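Local atomic coordinates of 3',5'-nucleoside bisphosphate phosphatase (Chromobacterium violaceum, PDB entry 2YB1), a protein that hydrolyses nucleoside 3',5'-bisphosphates at the 3' position with manganese ions as cofactor, releasing a nucleoside 5'-phosphate and orthophosphate. Residues His7-Arg11 / Thr12-Ala16; Val67-Gly70 / Arg71-Val74; Val188-Pro192 / Gly193-Met197; Ser223-Leu226 / Asp227-His230. One frame throughout, in Å; residues are numbered along the deposited sequence.

Contact 1: residues His7-Arg11 / Thr12-Ala16. With MN (manganese (II) ion), chain C; MN (manganese (II) ion), chain B; AMP (adenosine monophosphate), chain E.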
loop_
_atom_site.group_PDB
_atom_site.type_symbol
_atom_site.label_atom_id
_atom_site.label_comp_id
_atom_site.label_asym_id
_atom_site.label_seq_id
_atom_site.Cartn_x
_atom_site.Cartn_y
_atom_site.Cartn_z
ATOM N N HIS A 7 -4.704 3.871 -4.540
ATOM C CA HIS A 7 -3.526 3.177 -4.012
ATOM C C HIS A 7 -2.263 3.396 -4.864
ATOM O O HIS A 7 -2.218 2.955 -6.002
ATOM C CB HIS A 7 -3.864 1.683 -3.935
ATOM C CG HIS A 7 -2.870 0.855 -3.187
ATOM N ND1 HIS A 7 -3.242 -0.246 -2.440
ATOM C CD2 HIS A 7 -1.522 0.937 -3.088
ATOM C CE1 HIS A 7 -2.166 -0.795 -1.905
ATOM N NE2 HIS A 7 -1.111 -0.095 -2.280
ATOM N N PHE A 8 -1.232 4.017 -4.304
ATOM C CA PHE A 8 0.072 4.115 -4.980
ATOM C C PHE A 8 1.136 4.617 -4.009
ATOM O O PHE A 8 0.807 5.056 -2.899
ATOM C CB PHE A 8 0.007 4.996 -6.259
ATOM C CG PHE A 8 -0.609 6.371 -6.059
ATOM C CD1 PHE A 8 0.185 7.466 -5.705
ATOM C CD2 PHE A 8 -1.971 6.587 -6.294
ATOM C CE1 PHE A 8 -0.381 8.737 -5.522
ATOM C CE2 PHE A 8 -2.544 7.855 -6.120
ATOM C CZ PHE A 8 -1.741 8.937 -5.739
ATOM N N HIS A 9 2.393 4.610 -4.455
ATOM C CA HIS A 9 3.538 4.848 -3.576
ATOM C C HIS A 9 4.466 5.931 -4.093
ATOM O O HIS A 9 4.438 6.277 -5.274
ATOM C CB HIS A 9 4.340 3.557 -3.391
ATOM C CG HIS A 9 3.562 2.490 -2.692
ATOM N ND1 HIS A 9 3.633 2.292 -1.333
ATOM C CD2 HIS A 9 2.646 1.608 -3.156
ATOM C CE1 HIS A 9 2.808 1.320 -0.986
ATOM N NE2 HIS A 9 2.199 0.886 -2.074
ATOM N N SER A 10 5.303 6.444 -3.193
ATOM C CA SER A 10 6.265 7.479 -3.531
ATOM C C SER A 10 7.576 7.114 -2.863
ATOM O O SER A 10 7.648 6.099 -2.158
ATOM C CB SER A 10 5.788 8.837 -3.006
ATOM O OG SER A 10 5.943 8.919 -1.595
ATOM N N ARG A 11 8.605 7.942 -3.062
ATOM C CA ARG A 11 9.905 7.708 -2.431
ATOM C C ARG A 11 9.846 7.792 -0.906
ATOM O O ARG A 11 10.797 7.407 -0.221
ATOM C CB ARG A 11 10.973 8.656 -3.000
ATOM C CG ARG A 11 11.262 8.423 -4.474
ATOM C CD ARG A 11 12.414 9.312 -4.971
ATOM N NE ARG A 11 13.697 8.758 -4.554
ATOM C CZ ARG A 11 14.323 7.771 -5.194
ATOM N NH1 ARG A 11 13.781 7.241 -6.296
ATOM N NH2 ARG A 11 15.489 7.311 -4.741
ATOM N N THR A 12 8.726 8.279 -0.368
ATOM C CA THR A 12 8.529 8.233 1.080
ATOM C C THR A 12 8.617 6.786 1.582
ATOM O O THR A 12 9.170 6.534 2.659
ATOM C CB THR A 12 7.182 8.850 1.537
ATOM O OG1 THR A 12 7.141 10.233 1.176
ATOM C CG2 THR A 12 7.026 8.730 3.071
ATOM N N SER A 13 8.079 5.825 0.827
ATOM C CA SER A 13 8.395 4.456 1.204
ATOM C C SER A 13 9.119 3.660 0.119
ATOM O O SER A 13 10.341 3.776 -0.008
ATOM C CB SER A 13 7.119 3.716 1.633
ATOM O OG SER A 13 6.139 3.666 0.595
ATOM N N ASP A 14 8.374 2.915 -0.695
ATOM C CA ASP A 14 8.981 2.112 -1.766
ATOM C C ASP A 14 8.731 2.508 -3.227
ATOM O O ASP A 14 9.069 1.749 -4.138
ATOM C CB ASP A 14 8.870 0.602 -1.515
ATOM C CG ASP A 14 7.470 0.095 -1.681
ATOM O OD1 ASP A 14 6.555 0.929 -1.803
ATOM O OD2 ASP A 14 7.299 -1.135 -1.689
ATOM N N GLY A 15 8.065 3.637 -3.455
ATOM C CA GLY A 15 7.864 4.111 -4.815
ATOM C C GLY A 15 9.133 4.756 -5.363
ATOM O O GLY A 15 9.973 5.236 -4.594
ATOM N N ALA A 16 9.269 4.779 -6.685
ATOM C CA ALA A 16 10.425 5.401 -7.333
ATOM C C ALA A 16 10.292 6.917 -7.535
ATOM O O ALA A 16 11.289 7.606 -7.754
ATOM C CB ALA A 16 10.723 4.713 -8.659
HETATM MN MN MN C . 0.925 -0.853 -2.009
HETATM MN MN MN B . 5.202 -1.648 -1.908
HETATM P P AMP E . 8.565 -5.252 3.095
HETATM O O1P AMP E . 8.330 -6.716 3.404
HETATM O O2P AMP E . 7.403 -4.466 3.661
HETATM O O3P AMP E . 9.961 -4.857 3.508
HETATM O "O5'" AMP E . 8.468 -5.261 1.504
HETATM C "C5'" AMP E . 7.253 -5.595 0.855
HETATM C "C4'" AMP E . 7.146 -4.940 -0.496
HETATM O "O4'" AMP E . 7.900 -5.706 -1.463
HETATM C "C3'" AMP E . 5.744 -4.875 -1.086
HETATM O "O3'" AMP E . 4.997 -3.772 -0.595
HETATM C "C2'" AMP E . 5.996 -4.817 -2.590
HETATM O "O2'" AMP E . 6.275 -3.484 -2.998
HETATM C "C1'" AMP E . 7.275 -5.644 -2.732
HETATM N N9 AMP E . 6.989 -7.019 -3.178
HETATM C C8 AMP E . 6.663 -8.067 -2.392
HETATM N N7 AMP E . 6.452 -9.181 -3.150
HETATM C C5 AMP E . 6.634 -8.841 -4.442
HETATM C C6 AMP E . 6.575 -9.526 -5.754
HETATM N N6 AMP E . 6.258 -10.839 -5.840
HETATM N N1 AMP E . 6.847 -8.793 -6.861
HETATM C C2 AMP E . 7.161 -7.483 -6.799
HETATM N N3 AMP E . 7.231 -6.796 -5.642
HETATM C C4 AMP E . 6.987 -7.413 -4.456
#
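His-9 sets CG anti to its carbonyl carbon (chi1 -64°), while Asp-14 folds CG into the gap between its own N and C (chi1 72°), and the two side chains meet at a sharp tilt, ring and carboxylate planes 76° apart. Asp-14 OD1 lies over one face of the imidazole, 3.3 Å from His-9 ND1, too poorly angled to bond. The proton on His-9 ND1 is directed instead to Ser-13 OG, near the ring plane, in a weak bond of 3.4 Å; Ser-13 OG is held more firmly by Asp-38. The turn itself is gripped at Ser-10 O, which accepts from Gly-15 N at 2.8 Å and from Ser-13 N at 3.0 Å, the donors arriving from opposite faces of the carbonyl plane. Arg-11 bends back so that NH1 reaches Ala-16 O (2.9 Å) within the guanidinium plane, while its NE pairs with Asp-127. His-7 and His-9 form the His-X-His pair of the PHP family, both binding the same manganese through NE2, 2.2 Å from each, with Glu-64 and Asp-248 completing the protein ligands. Asp-14 OD2, hydrogen-bonded to Thr-135 OG1, binds the second manganese together with His-39 and His-250; this ion also holds O2' and O3' of AMP. With ND1 of His-9 carrying the hydrogen, NE2 is left to the metal, and one short loop supplies ligands to two metal ions, the second carrying the nucleotide sugar.

Contact 2: residues Val67-Gly70 / Arg71-Val74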
loop_
_atom_site.group_PDB
_atom_site.type_symbol
_atom_site.label_atom_id
_atom_site.label_comp_id
_atom_site.label_asym_id
_atom_site.label_seq_id
_atom_site.Cartn_x
_atom_site.Cartn_y
_atom_site.Cartn_z
ATOM N N VAL A 67 0.532 -5.612 8.411
ATOM C CA VAL A 67 -0.159 -6.379 9.443
ATOM C C VAL A 67 0.288 -7.846 9.399
ATOM O O VAL A 67 0.437 -8.427 8.322
ATOM C CB VAL A 67 -1.710 -6.290 9.255
ATOM C CG1 VAL A 67 -2.455 -7.360 10.088
ATOM C CG2 VAL A 67 -2.212 -4.897 9.612
ATOM N N SER A 68 0.529 -8.438 10.569
ATOM C CA SER A 68 0.702 -9.889 10.634
ATOM C C SER A 68 -0.580 -10.461 11.215
ATOM O O SER A 68 -0.986 -10.108 12.330
ATOM C CB SER A 68 1.909 -10.289 11.488
ATOM O OG SER A 68 3.114 -9.745 10.972
ATOM N N TRP A 69 -1.240 -11.304 10.437
ATOM C CA TRP A 69 -2.474 -11.941 10.875
ATOM C C TRP A 69 -2.232 -13.447 10.788
ATOM O O TRP A 69 -2.151 -14.015 9.690
ATOM C CB TRP A 69 -3.618 -11.499 9.951
ATOM C CG TRP A 69 -4.991 -12.069 10.254
ATOM C CD1 TRP A 69 -5.820 -11.729 11.292
ATOM C CD2 TRP A 69 -5.699 -13.036 9.477
ATOM N NE1 TRP A 69 -6.993 -12.441 11.216
ATOM C CE2 TRP A 69 -6.947 -13.248 10.108
ATOM C CE3 TRP A 69 -5.399 -13.750 8.309
ATOM C CZ2 TRP A 69 -7.894 -14.145 9.611
ATOM C CZ3 TRP A 69 -6.353 -14.646 7.809
ATOM C CH2 TRP A 69 -7.581 -14.834 8.467
ATOM N N GLY A 70 -2.114 -14.100 11.939
ATOM C CA GLY A 70 -1.642 -15.477 11.942
ATOM C C GLY A 70 -0.294 -15.585 11.237
ATOM O O GLY A 70 0.626 -14.810 11.516
ATOM N N ARG A 71 -0.170 -16.540 10.317
ATOM C CA ARG A 71 1.077 -16.734 9.571
ATOM C C ARG A 71 1.155 -15.828 8.340
ATOM O O ARG A 71 2.114 -15.895 7.568
ATOM C CB ARG A 71 1.214 -18.194 9.120
ATOM C CG ARG A 71 0.459 -18.507 7.827
ATOM C CD ARG A 71 0.874 -19.850 7.220
ATOM N NE ARG A 71 0.858 -19.817 5.757
ATOM C CZ ARG A 71 -0.117 -20.319 5.002
ATOM N NH1 ARG A 71 -1.168 -20.901 5.570
ATOM N NH2 ARG A 71 -0.044 -20.242 3.678
ATOM N N HIS A 72 0.137 -14.993 8.152
ATOM C CA HIS A 72 0.020 -14.192 6.938
ATOM C C HIS A 72 0.423 -12.750 7.178
ATOM O O HIS A 72 0.104 -12.179 8.220
ATOM C CB HIS A 72 -1.422 -14.214 6.424
ATOM C CG HIS A 72 -1.960 -15.591 6.195
ATOM N ND1 HIS A 72 -1.843 -16.245 4.985
ATOM C CD2 HIS A 72 -2.613 -16.441 7.022
ATOM C CE1 HIS A 72 -2.398 -17.440 5.080
ATOM N NE2 HIS A 72 -2.876 -17.582 6.304
ATOM N N THR A 73 1.123 -12.167 6.211
ATOM C CA THR A 73 1.293 -10.722 6.165
ATOM C C THR A 73 0.194 -10.157 5.274
ATOM O O THR A 73 0.069 -10.553 4.115
ATOM C CB THR A 73 2.655 -10.325 5.565
ATOM O OG1 THR A 73 3.703 -10.887 6.357
ATOM C CG2 THR A 73 2.798 -8.814 5.544
ATOM N N VAL A 74 -0.625 -9.262 5.821
ATOM C CA VAL A 74 -1.634 -8.581 5.016
ATOM C C VAL A 74 -1.399 -7.072 5.079
ATOM O O VAL A 74 -0.705 -6.575 5.973
ATOM C CB VAL A 74 -3.094 -8.928 5.441
ATOM C CG1 VAL A 74 -3.377 -10.422 5.252
ATOM C CG2 VAL A 74 -3.353 -8.508 6.863
HETATM O O HOH W 1 3.656 -11.436 9.012
#
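Strands 67-69 and 72-74 run antiparallel, their short axes at 142°, and are joined through Gly-70 and Arg-71 by a type II' turn whose first corner, Gly-70, has a positive phi. Val-67 with Val-74 and Trp-69 with His-72 are hydrogen-bonded pairs; the shortest of their bonds runs from Trp-69 N to His-72 O, 2.7 Å. On the face that carries these four side chains, Val-74 places CG2 between its own N and carbonyl carbon, bringing it to 3.5 Å from Val-67 CG1. Trp-69 and His-72 extend side by side in the same direction, rings inclined by 37°, with Trp-69 CE3 4.1 Å from His-72 CD2. The imidazole edge of His-72 borders Trp-69 O in its own plane. On the other face, Ser-68 and Thr-73 form the non-hydrogen-bonded pair, and a water joins their hydroxyls, 2.6 Å from Ser-68 OG and 2.7 Å from Thr-73 OG1. Ser-68 OG is also bonded to the backbone N of Trp-170. The valine and aromatic face is covered by helix 173-182, on Val-67, by helix 199-211, where Leu-201 meets Trp-69 and His-72 and Asp-208 takes the indole NE1, and by Tyr-195 and Met-197 of the loop preceding that helix.

Contact 3: residues Val188-Pro192 / Gly193-Met197. With MN (manganese (II) ion), chain D; PO4 (phosphate ion), chain F.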
loop_
_atom_site.group_PDB
_atom_site.type_symbol
_atom_site.label_atom_id
_atom_site.label_comp_id
_atom_site.label_asym_id
_atom_site.label_seq_id
_atom_site.Cartn_x
_atom_site.Cartn_y
_atom_site.Cartn_z
ATOM N N VAL A 188 -9.230 -0.449 4.720
ATOM C CA VAL A 188 -9.449 -1.178 3.472
ATOM C C VAL A 188 -8.475 -2.355 3.367
ATOM O O VAL A 188 -7.267 -2.168 3.473
ATOM C CB VAL A 188 -9.205 -0.243 2.245
ATOM C CG1 VAL A 188 -9.399 -0.999 0.925
ATOM C CG2 VAL A 188 -10.083 1.002 2.313
ATOM N N ILE A 189 -8.985 -3.563 3.133
ATOM C CA ILE A 189 -8.099 -4.696 2.889
ATOM C C ILE A 189 -7.520 -4.533 1.487
ATOM O O ILE A 189 -8.261 -4.479 0.495
ATOM C CB ILE A 189 -8.851 -6.033 2.959
ATOM C CG1 ILE A 189 -9.312 -6.313 4.397
ATOM C CG2 ILE A 189 -7.961 -7.167 2.439
ATOM C CD1 ILE A 189 -10.292 -7.475 4.508
ATOM N N ALA A 190 -6.195 -4.453 1.406
ATOM C CA ALA A 190 -5.540 -4.165 0.136
ATOM C C ALA A 190 -5.294 -5.447 -0.661
ATOM O O ALA A 190 -5.054 -6.505 -0.081
ATOM C CB ALA A 190 -4.224 -3.424 0.372
ATOM N N HIS A 191 -5.421 -5.342 -1.980
ATOM C CA HIS A 191 -5.044 -6.401 -2.916
ATOM C C HIS A 191 -5.236 -7.825 -2.374
ATOM O O HIS A 191 -4.288 -8.605 -2.294
ATOM C CB HIS A 191 -3.620 -6.177 -3.458
ATOM C CG HIS A 191 -2.578 -6.044 -2.394
ATOM N ND1 HIS A 191 -2.307 -7.045 -1.486
ATOM C CD2 HIS A 191 -1.730 -5.026 -2.098
ATOM C CE1 HIS A 191 -1.343 -6.649 -0.674
ATOM N NE2 HIS A 191 -0.976 -5.429 -1.026
ATOM N N PRO A 192 -6.486 -8.174 -2.032
ATOM C CA PRO A 192 -6.788 -9.473 -1.413
ATOM C C PRO A 192 -6.425 -10.679 -2.299
ATOM O O PRO A 192 -6.171 -11.764 -1.780
ATOM C CB PRO A 192 -8.300 -9.392 -1.146
ATOM C CG PRO A 192 -8.814 -8.367 -2.127
ATOM C CD PRO A 192 -7.695 -7.350 -2.216
ATOM N N GLY A 193 -6.365 -10.483 -3.609
ATOM C CA GLY A 193 -6.028 -11.565 -4.520
ATOM C C GLY A 193 -4.591 -12.042 -4.423
ATOM O O GLY A 193 -4.247 -13.103 -4.955
ATOM N N ARG A 194 -3.749 -11.266 -3.743
ATOM C CA ARG A 194 -2.342 -11.626 -3.565
ATOM C C ARG A 194 -2.122 -12.582 -2.391
ATOM O O ARG A 194 -1.066 -13.196 -2.288
ATOM C CB ARG A 194 -1.470 -10.380 -3.348
ATOM C CG ARG A 194 -1.385 -9.437 -4.525
ATOM C CD ARG A 194 0.076 -9.157 -4.904
ATOM N NE ARG A 194 0.936 -8.826 -3.756
ATOM C CZ ARG A 194 1.464 -7.624 -3.521
ATOM N NH1 ARG A 194 1.220 -6.613 -4.351
ATOM N NH2 ARG A 194 2.241 -7.432 -2.455
ATOM N N TYR A 195 -3.100 -12.694 -1.496
ATOM C CA TYR A 195 -2.885 -13.465 -0.275
ATOM C C TYR A 195 -3.041 -14.965 -0.548
ATOM O O TYR A 195 -3.850 -15.361 -1.400
ATOM C CB TYR A 195 -3.859 -13.010 0.816
ATOM C CG TYR A 195 -3.793 -11.525 1.132
ATOM C CD1 TYR A 195 -2.579 -10.853 1.158
ATOM C CD2 TYR A 195 -4.950 -10.798 1.402
ATOM C CE1 TYR A 195 -2.516 -9.500 1.438
ATOM C CE2 TYR A 195 -4.896 -9.437 1.691
ATOM C CZ TYR A 195 -3.672 -8.796 1.711
ATOM O OH TYR A 195 -3.595 -7.444 1.986
ATOM N N ASP A 196 -2.312 -15.811 0.178
ATOM C CA ASP A 196 -2.470 -17.228 -0.103
ATOM C C ASP A 196 -3.564 -17.717 0.840
ATOM O O ASP A 196 -3.301 -18.242 1.931
ATOM C CB ASP A 196 -1.140 -17.939 0.179
ATOM C CG ASP A 196 -1.219 -19.467 0.024
ATOM O OD1 ASP A 196 -1.945 -19.973 -0.866
ATOM O OD2 ASP A 196 -0.522 -20.162 0.801
ATOM N N MET A 197 -4.793 -17.649 0.328
ATOM C CA MET A 197 -5.993 -17.900 1.114
ATOM C C MET A 197 -7.094 -18.355 0.170
ATOM O O MET A 197 -7.273 -17.767 -0.899
ATOM C CB MET A 197 -6.445 -16.606 1.808
ATOM C CG MET A 197 -5.452 -16.024 2.827
ATOM S SD MET A 197 -6.109 -14.519 3.583
ATOM C CE MET A 197 -4.728 -14.002 4.605
HETATM MN MN MN D . 0.426 -4.002 -0.272
HETATM P P PO4 F . 2.232 -3.404 -2.219
HETATM O O1 PO4 F . 2.447 -4.134 -3.533
HETATM O O2 PO4 F . 3.084 -2.174 -2.191
HETATM O O3 PO4 F . 0.782 -2.964 -2.087
HETATM O O4 PO4 F . 2.576 -4.342 -1.090
HETATM O O HOH W 2 -6.494 -14.474 -2.246
#
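Arg-194 leaves the backbone with CB 3.5 Å from His-191 O, and its CG stays beside the same carbonyl. A bend at chi2 (-126°) and another at chi3 then fold the chain back, laying the guanidinium flat on the His-191 imidazole with the planes only 12° apart. Its CZ sits over the ring centre, 4.1 Å above the plane, opposite the face covered by Ala-190 CB. At the tip, NH1 donates to phosphate O1 at 2.9 Å in a nearly straight bond (170°), the oxygen lying in the guanidinium plane; NH2 makes only a weak bond to phosphate O4. In the backbone, Arg-194 N donates to His-191 O, closing the short 3-10 turn. Tyr-195 comes in across the imidazole at a steep angle: the face of its phenol lies against His-191 O, its edge meets Ile-189 CG2 with CE2 at 3.9 Å, and its OH bonds to His-75 N and lies 2.7 Å from Ala-190 O. His-191 ND1 is buried here without a partner in the model. His-191 NE2 binds manganese at 2.1 Å, with Glu-64 and His-75 as the other protein ligands, and the phosphate contributes O3 and O4. The arginine thus lies flat on the metal-binding ring and donates to the anion bound by the same metal, consistent with a role in binding the 3'-phosphate or the product phosphate.

Contact 4: residues Ser223-Leu226 / Asp227-His230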
loop_
_atom_site.group_PDB
_atom_site.type_symbol
_atom_site.label_atom_id
_atom_site.label_comp_id
_atom_site.label_asym_id
_atom_site.label_seq_id
_atom_site.Cartn_x
_atom_site.Cartn_y
_atom_site.Cartn_z
ATOM N N SER A 223 -2.947 -5.283 -8.918
ATOM C CA SER A 223 -2.543 -6.654 -8.593
ATOM C C SER A 223 -3.620 -7.712 -8.880
ATOM O O SER A 223 -3.422 -8.887 -8.574
ATOM C CB SER A 223 -2.134 -6.763 -7.113
ATOM O OG SER A 223 -1.075 -5.875 -6.782
ATOM N N HIS A 224 -4.752 -7.304 -9.451
ATOM C CA HIS A 224 -5.881 -8.208 -9.621
ATOM C C HIS A 224 -6.137 -8.563 -11.071
ATOM O O HIS A 224 -5.998 -7.723 -11.960
ATOM C CB HIS A 224 -7.159 -7.602 -9.030
ATOM C CG HIS A 224 -7.284 -7.779 -7.548
ATOM N ND1 HIS A 224 -8.322 -7.236 -6.821
ATOM C CD2 HIS A 224 -6.502 -8.438 -6.659
ATOM C CE1 HIS A 224 -8.172 -7.551 -5.545
ATOM N NE2 HIS A 224 -7.080 -8.286 -5.422
ATOM N N SER A 225 -6.523 -9.810 -11.311
ATOM C CA SER A 225 -7.021 -10.179 -12.617
ATOM C C SER A 225 -8.504 -9.848 -12.651
ATOM O O SER A 225 -9.107 -9.516 -11.616
ATOM C CB SER A 225 -6.842 -11.677 -12.841
ATOM O OG SER A 225 -7.657 -12.404 -11.930
ATOM N N LEU A 226 -9.116 -9.995 -13.817
ATOM C CA LEU A 226 -10.545 -9.747 -13.930
ATOM C C LEU A 226 -11.325 -10.745 -13.086
ATOM O O LEU A 226 -12.357 -10.386 -12.501
ATOM C CB LEU A 226 -11.007 -9.786 -15.391
ATOM C CG LEU A 226 -10.516 -8.610 -16.246
ATOM C CD1 LEU A 226 -11.020 -8.733 -17.677
ATOM C CD2 LEU A 226 -10.925 -7.263 -15.632
ATOM N N ASP A 227 -10.846 -11.989 -13.024
ATOM C CA ASP A 227 -11.467 -12.991 -12.148
ATOM C C ASP A 227 -11.373 -12.571 -10.687
ATOM O O ASP A 227 -12.317 -12.777 -9.924
ATOM C CB ASP A 227 -10.851 -14.384 -12.322
ATOM C CG ASP A 227 -11.284 -15.059 -13.615
ATOM O OD1 ASP A 227 -12.275 -14.600 -14.224
ATOM O OD2 ASP A 227 -10.635 -16.052 -14.015
ATOM N N ASP A 228 -10.231 -11.999 -10.302
ATOM C CA ASP A 228 -10.070 -11.478 -8.939
ATOM C C ASP A 228 -11.112 -10.405 -8.662
ATOM O O ASP A 228 -11.736 -10.400 -7.606
ATOM C CB ASP A 228 -8.673 -10.883 -8.705
ATOM C CG ASP A 228 -7.568 -11.941 -8.619
ATOM O OD1 ASP A 228 -7.825 -13.072 -8.160
ATOM O OD2 ASP A 228 -6.426 -11.629 -9.015
ATOM N N MET A 229 -11.288 -9.473 -9.604
ATOM C CA MET A 229 -12.247 -8.391 -9.409
ATOM C C MET A 229 -13.633 -8.954 -9.182
ATOM O O MET A 229 -14.351 -8.513 -8.290
ATOM C CB MET A 229 -12.298 -7.458 -10.616
ATOM C CG MET A 229 -10.985 -6.782 -10.953
ATOM S SD MET A 229 -11.275 -5.479 -12.167
ATOM C CE MET A 229 -12.598 -4.596 -11.363
ATOM N N HIS A 230 -14.018 -9.917 -10.016
ATOM C CA HIS A 230 -15.324 -10.554 -9.883
ATOM C C HIS A 230 -15.486 -11.216 -8.509
ATOM O O HIS A 230 -16.488 -11.027 -7.824
ATOM C CB HIS A 230 -15.508 -11.585 -11.006
ATOM C CG HIS A 230 -16.756 -12.403 -10.887
ATOM N ND1 HIS A 230 -17.972 -11.988 -11.388
ATOM C CD2 HIS A 230 -16.976 -13.619 -10.332
ATOM C CE1 HIS A 230 -18.886 -12.910 -11.147
ATOM N NE2 HIS A 230 -18.308 -13.911 -10.509
HETATM O O HOH W 3 -3.810 -11.243 -7.646
#
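Ser-225 and Asp-228 exchange two reciprocal hydrogen bonds where helix 226-239 begins. Ser-225 OG, set between its own N and carbonyl carbon (chi1 65°), accepts from Asp-228 N at 3.1 Å. In return, Ser-225 N donates to Asp-228 OD2 at 2.9 Å in an almost straight line (172°), meeting the carboxylate on its anti side and 32° out of its plane. The ordinary helical bonds follow directly, Met-229 N to Ser-225 O and His-230 N to Leu-226 O, both 3.0 Å. A water extends the polar network backwards, donating to Ser-223 O at 2.6 Å and to Asp-228 OD2 at 3.0 Å; OD2 thus takes one backbone and one water hydrogen. The second kind of interaction is CH-pi: Asp-228 CB stands over the face of the His-224 imidazole, 4.0 Å from its centroid. His-224 ND1 is bonded to Val-219 O and NE2 to Gly-193 N, so the ring is held at both nitrogens, and Phe-232 meets it at a shallow angle. Apolar contact is slight: Leu-226 and Met-229 run side by side, CD2 of the leucine 3.9 Å from SD of the methionine, whose flank continues onto Pro-266. Together these features make a classic capping box, with Ser-225 as N-cap and Asp-228 as its reciprocal partner, at the start of the helix that leads from strand 216-221 to strand 242-246.

How the contacts relate
Contacts 1 and 3 supply ligands to the three manganese ions: residues 7-16 serve two of them and His-191 the third, and the two regions meet where His-7 CE1 lies 4.0 Å from Ala-190 CB. Contact 3, the common neighbour, is fastened to the hairpin of contact 2 by a salt bridge of 2.9 Å from Arg-71 NH2 to Asp-196 OD2, and Met-197 CE packs against Trp-69 CZ3 and His-72 CG, 3.6 Å from each. Towards contact 4, Gly-193 N is a probable hydrogen-bond donor to His-224 NE2 at 2.9 Å. Contacts 2 and 4 do not touch, yet the side chain of Thr-73 lies about 6 Å from AMP and that of Ser-223 about 5 Å from the phosphate.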